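Local coordinates for protein free methionine-R-sulfoxide reductase (Saccharomyces cerevisiae, PDB 1F5M) that reduces the R-enantiomer of free methionine sulfoxide to methionine, with thioredoxin as the reductant, and helps protect the cell against oxidative stress, at residues E22-Q27 against W54-S59; L80-G83 against V89-Q92. All coordinates share one frame; numbering follows the deposited sequence.

Contact 1: residues E22-Q27 against W54-S59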
loop_
_atom_site.group_PDB
_atom_site.type_symbol
_atom_site.label_atom_id
_atom_site.label_comp_id
_atom_site.label_asym_id
_atom_site.label_seq_id
_atom_site.Cartn_x
_atom_site.Cartn_y
_atom_site.Cartn_z
ATOM N N GLU B 22 -8.631 -9.411 -21.111
ATOM C CA GLU B 22 -9.685 -8.404 -21.204
ATOM C C GLU B 22 -10.670 -8.541 -20.051
ATOM O O GLU B 22 -11.099 -7.542 -19.483
ATOM C CB GLU B 22 -10.424 -8.494 -22.551
ATOM C CG GLU B 22 -9.470 -8.479 -23.786
ATOM C CD GLU B 22 -8.350 -7.404 -23.718
ATOM O OE1 GLU B 22 -8.692 -6.192 -23.765
ATOM O OE2 GLU B 22 -7.135 -7.773 -23.631
ATOM N N GLU B 23 -11.029 -9.772 -19.703
ATOM C CA GLU B 23 -11.977 -10.008 -18.594
ATOM C C GLU B 23 -11.422 -9.492 -17.269
ATOM O O GLU B 23 -12.125 -8.838 -16.490
ATOM C CB GLU B 23 -12.255 -11.504 -18.392
ATOM C CG GLU B 23 -13.022 -12.203 -19.484
ATOM C CD GLU B 23 -13.405 -13.628 -19.079
ATOM O OE1 GLU B 23 -12.488 -14.443 -18.797
ATOM O OE2 GLU B 23 -14.628 -13.933 -19.037
ATOM N N ILE B 24 -10.163 -9.845 -17.002
ATOM C CA ILE B 24 -9.490 -9.458 -15.776
ATOM C C ILE B 24 -9.405 -7.937 -15.622
ATOM O O ILE B 24 -9.681 -7.384 -14.565
ATOM C CB ILE B 24 -8.075 -10.086 -15.737
ATOM C CG1 ILE B 24 -8.205 -11.608 -15.647
ATOM C CG2 ILE B 24 -7.270 -9.526 -14.576
ATOM C CD1 ILE B 24 -6.877 -12.319 -15.580
ATOM N N LEU B 25 -9.047 -7.244 -16.679
ATOM C CA LEU B 25 -8.918 -5.803 -16.578
ATOM C C LEU B 25 -10.273 -5.122 -16.521
ATOM O O LEU B 25 -10.442 -4.059 -15.872
ATOM C CB LEU B 25 -8.092 -5.278 -17.766
ATOM C CG LEU B 25 -6.690 -5.907 -17.876
ATOM C CD1 LEU B 25 -5.897 -5.258 -19.004
ATOM C CD2 LEU B 25 -5.969 -5.736 -16.562
ATOM N N GLU B 26 -11.253 -5.704 -17.198
ATOM C CA GLU B 26 -12.557 -5.085 -17.164
ATOM C C GLU B 26 -13.124 -5.263 -15.758
ATOM O O GLU B 26 -13.777 -4.372 -15.230
ATOM C CB GLU B 26 -13.491 -5.704 -18.221
ATOM C CG GLU B 26 -14.806 -4.947 -18.326
ATOM C CD GLU B 26 -14.626 -3.410 -18.196
ATOM O OE1 GLU B 26 -13.948 -2.795 -19.107
ATOM O OE2 GLU B 26 -15.167 -2.849 -17.177
ATOM N N GLN B 27 -12.855 -6.411 -15.154
ATOM C CA GLN B 27 -13.323 -6.677 -13.790
ATOM C C GLN B 27 -12.646 -5.760 -12.798
ATOM O O GLN B 27 -13.203 -5.457 -11.743
ATOM C CB GLN B 27 -13.010 -8.112 -13.371
ATOM C CG GLN B 27 -14.201 -9.049 -13.465
ATOM C CD GLN B 27 -13.816 -10.507 -13.236
ATOM O OE1 GLN B 27 -13.079 -10.835 -12.279
ATOM N NE2 GLN B 27 -14.319 -11.402 -14.112
ATOM N N TRP B 54 -1.983 -5.053 -8.575
ATOM C CA TRP B 54 -0.986 -6.043 -8.222
ATOM C C TRP B 54 -1.502 -7.454 -8.543
ATOM O O TRP B 54 -0.843 -8.226 -9.236
ATOM C CB TRP B 54 -0.654 -5.961 -6.691
ATOM C CG TRP B 54 0.266 -7.112 -6.266
ATOM C CD1 TRP B 54 -0.095 -8.403 -6.011
ATOM C CD2 TRP B 54 1.679 -7.069 -6.187
ATOM N NE1 TRP B 54 1.010 -9.171 -5.780
ATOM C CE2 TRP B 54 2.124 -8.377 -5.877
ATOM C CE3 TRP B 54 2.635 -6.048 -6.364
ATOM C CZ2 TRP B 54 3.487 -8.702 -5.725
ATOM C CZ3 TRP B 54 3.996 -6.368 -6.216
ATOM C CH2 TRP B 54 4.406 -7.693 -5.895
ATOM N N HIS B 55 -2.673 -7.796 -7.997
ATOM C CA HIS B 55 -3.243 -9.109 -8.202
ATOM C C HIS B 55 -3.643 -9.397 -9.637
ATOM O O HIS B 55 -3.528 -10.541 -10.081
ATOM C CB HIS B 55 -4.414 -9.306 -7.252
ATOM C CG HIS B 55 -3.987 -9.404 -5.818
ATOM N ND1 HIS B 55 -3.475 -10.569 -5.268
ATOM C CD2 HIS B 55 -3.862 -8.453 -4.866
ATOM C CE1 HIS B 55 -3.047 -10.324 -4.043
ATOM N NE2 HIS B 55 -3.265 -9.041 -3.778
ATOM N N ALA B 56 -4.140 -8.399 -10.342
ATOM C CA ALA B 56 -4.485 -8.603 -11.759
ATOM C C ALA B 56 -3.238 -9.040 -12.537
ATOM O O ALA B 56 -3.259 -10.040 -13.291
ATOM C CB ALA B 56 -5.029 -7.327 -12.381
ATOM N N TYR B 57 -2.153 -8.297 -12.384
ATOM C CA TYR B 57 -0.956 -8.670 -13.128
ATOM C C TYR B 57 -0.353 -9.985 -12.690
ATOM O O TYR B 57 0.236 -10.690 -13.516
ATOM C CB TYR B 57 0.089 -7.548 -13.094
ATOM C CG TYR B 57 -0.262 -6.521 -14.131
ATOM C CD1 TYR B 57 -1.122 -5.472 -13.824
ATOM C CD2 TYR B 57 0.117 -6.705 -15.472
ATOM C CE1 TYR B 57 -1.622 -4.636 -14.821
ATOM C CE2 TYR B 57 -0.377 -5.876 -16.475
ATOM C CZ TYR B 57 -1.251 -4.850 -16.145
ATOM O OH TYR B 57 -1.845 -4.076 -17.111
ATOM N N LYS B 58 -0.514 -10.342 -11.413
ATOM C CA LYS B 58 0.026 -11.607 -10.933
ATOM C C LYS B 58 -0.730 -12.723 -11.627
ATOM O O LYS B 58 -0.131 -13.719 -12.025
ATOM C CB LYS B 58 -0.142 -11.762 -9.390
ATOM C CG LYS B 58 1.024 -11.178 -8.557
ATOM C CD LYS B 58 2.357 -11.696 -9.106
ATOM C CE LYS B 58 3.606 -11.285 -8.315
ATOM N NZ LYS B 58 4.891 -11.383 -9.183
ATOM N N SER B 59 -2.048 -12.570 -11.778
ATOM C CA SER B 59 -2.825 -13.630 -12.404
ATOM C C SER B 59 -2.602 -13.672 -13.913
ATOM O O SER B 59 -2.728 -14.741 -14.504
ATOM C CB SER B 59 -4.313 -13.513 -12.060
ATOM O OG SER B 59 -4.927 -12.512 -12.812
#
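I24 meets A56 and S59 with two different branches of its side chain. CG2 lies against the methyl group of A56, CG2 to CB 3.8 Å. The longer branch ends beside the hydroxyl of S59, with CD1 of I24 3.4 Å from OG of S59. This split follows from the first torsion of I24 (chi1 -66°). It sets CG2 anti to the backbone N and brings CG1 round beside that N, and the two branches reach different turns of the opposite helix. The S59 hydroxyl is not left facing carbon alone. It donates back to the carbonyl of A56 in its own helix, OG to O 3.0 Å. This bond satisfies the hydroxyl beside the I24 methyl. The donor is tilted 27° from the carbonyl plane. L25 makes a looser touch, its CD2 4.5 Å from OH of Y57. The Y57 side chain starts away from the other helix, but its end comes nearer and delivers the hydroxyl there. That hydroxyl is hydrogen-bonded to D162, near the start of helix 160-176. L25 also packs on F165 of that helix, and I24 on L60.

The axes of the two short segments are antiparallel at 174° and come within 10.2 Å of each other. I24 and A56 have the nearest CA atoms, at 6.5 Å. The small A56 faces the bulkier I24 between the helices. The arrangement is an antiparallel helical hairpin. With helix 160-176 beside it, it belongs to the helical layer that accompanies the antiparallel sheet of the GAF fold.

Contact 2: residues L80-G83 against V89-Q92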
loop_
_atom_site.group_PDB
_atom_site.type_symbol
_atom_site.label_atom_id
_atom_site.label_comp_id
_atom_site.label_asym_id
_atom_site.label_seq_id
_atom_site.Cartn_x
_atom_site.Cartn_y
_atom_site.Cartn_z
ATOM N N LEU B 80 6.635 14.749 -7.256
ATOM C CA LEU B 80 5.795 13.571 -6.976
ATOM C C LEU B 80 6.217 13.004 -5.622
ATOM O O LEU B 80 7.407 12.860 -5.359
ATOM C CB LEU B 80 6.019 12.482 -8.024
ATOM C CG LEU B 80 5.533 12.746 -9.457
ATOM C CD1 LEU B 80 6.095 11.619 -10.368
ATOM C CD2 LEU B 80 4.007 12.748 -9.504
ATOM N N ILE B 81 5.250 12.688 -4.784
ATOM C CA ILE B 81 5.516 12.105 -3.458
ATOM C C ILE B 81 4.947 10.674 -3.474
ATOM O O ILE B 81 3.831 10.447 -3.976
ATOM C CB ILE B 81 4.777 12.834 -2.353
ATOM C CG1 ILE B 81 4.983 14.336 -2.487
ATOM C CG2 ILE B 81 5.292 12.402 -0.998
ATOM C CD1 ILE B 81 4.220 15.066 -1.392
ATOM N N LEU B 82 5.701 9.745 -2.896
ATOM C CA LEU B 82 5.314 8.323 -2.818
ATOM C C LEU B 82 3.931 8.147 -2.167
ATOM O O LEU B 82 3.694 8.676 -1.066
ATOM C CB LEU B 82 6.333 7.559 -1.961
ATOM C CG LEU B 82 6.659 6.083 -2.271
ATOM C CD1 LEU B 82 7.026 5.366 -0.993
ATOM C CD2 LEU B 82 5.572 5.407 -2.980
ATOM N N GLY B 83 3.047 7.397 -2.850
ATOM C CA GLY B 83 1.702 7.099 -2.375
ATOM C C GLY B 83 1.593 5.593 -2.160
ATOM O O GLY B 83 2.627 4.903 -2.143
ATOM N N VAL B 89 9.852 -1.651 -0.660
ATOM C CA VAL B 89 10.120 -0.244 -0.312
ATOM C C VAL B 89 10.648 0.535 -1.558
ATOM O O VAL B 89 11.436 0.021 -2.351
ATOM C CB VAL B 89 11.111 -0.230 0.897
ATOM C CG1 VAL B 89 11.744 1.130 1.097
ATOM C CG2 VAL B 89 10.309 -0.629 2.190
ATOM N N ALA B 90 10.198 1.782 -1.705
ATOM C CA ALA B 90 10.496 2.600 -2.863
ATOM C C ALA B 90 10.903 4.036 -2.548
ATOM O O ALA B 90 10.745 4.503 -1.409
ATOM C CB ALA B 90 9.265 2.625 -3.760
ATOM N N CYS B 91 11.384 4.717 -3.592
ATOM C CA CYS B 91 11.838 6.101 -3.520
ATOM C C CYS B 91 10.677 6.995 -3.045
ATOM O O CYS B 91 9.528 6.827 -3.471
ATOM C CB CYS B 91 12.340 6.546 -4.905
ATOM S SG CYS B 91 13.316 5.338 -5.881
ATOM N N GLN B 92 10.983 7.928 -2.149
ATOM C CA GLN B 92 10.005 8.826 -1.543
ATOM C C GLN B 92 9.568 10.035 -2.362
ATOM O O GLN B 92 8.438 10.544 -2.220
ATOM C CB GLN B 92 10.548 9.311 -0.185
ATOM C CG GLN B 92 10.993 8.188 0.739
ATOM C CD GLN B 92 12.479 7.918 0.685
ATOM O OE1 GLN B 92 13.105 7.958 -0.397
ATOM N NE2 GLN B 92 13.072 7.639 1.859
#
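L82 meets the 89-92 segment with both its backbone and its side chain. Its N donates to the carbonyl O of Q92, N to O 2.9 Å, and the bond is fairly straight at 164° about the hydrogen. The N stands 42° out of the Q92 carbonyl plane. The same oxygen receives a CA-H...O contact from I81, CA to O 3.5 Å. Two neighbouring residues of the strand thus converge on one acceptor.

The tight part is where the C91 oxygen points into the L82 side chain. CG of L82 is only 3.2 Å from O of C91, and CB of L82 is 3.6 Å from the same oxygen. The first torsion is off the usual staggered values (chi1 -148°), which suggests some strain. CD1 of L82 also lies 3.8 Å from O of A90. Its approach to the A90 methyl is looser, CD1 to CB 4.5 Å. Cutting L82 back to an alanine is likely to open a gap beside the A90 and C91 carbonyls and to lose packing on N48 of the second subunit.

The loose, partly exposed side is that of Q92. Its CB leaves its CA away from the strand, and its side chain comes no nearer the strand than 4.9 Å. Yet its amide is fixed by the second subunit, NE2 by L35 O and OE1 by H9. C91 is joined to C125 by a disulfide. The one hydrogen bond between these segments, with L80 to I94 beside it, holds the loop to the strand. The leucine is set against carbonyl oxygens that have donors of their own, Y70 for C91 and N48 of the second subunit for A90.

Overall arrangement
From the N terminus, the chain first runs along helix 21-36 and comes back along helix 42-59. Contact 1 closes this hairpin near the start of one helix and the end of the other. The chain then enters the sheet through strand 64-72 and turns into strand 79-85. Contact 2 closes the short connection from that strand to the edge strand 93-95. The two contacts follow in series and neither nests in nor crosses the other. The centres of contact 1 and contact 2 are about 24 Å apart, on opposite sides of the chain's centre. Contact 1 joins two helices, while contact 2 ties strand 79-85 to the loop that leads into strand 93-95 and faces the second subunit.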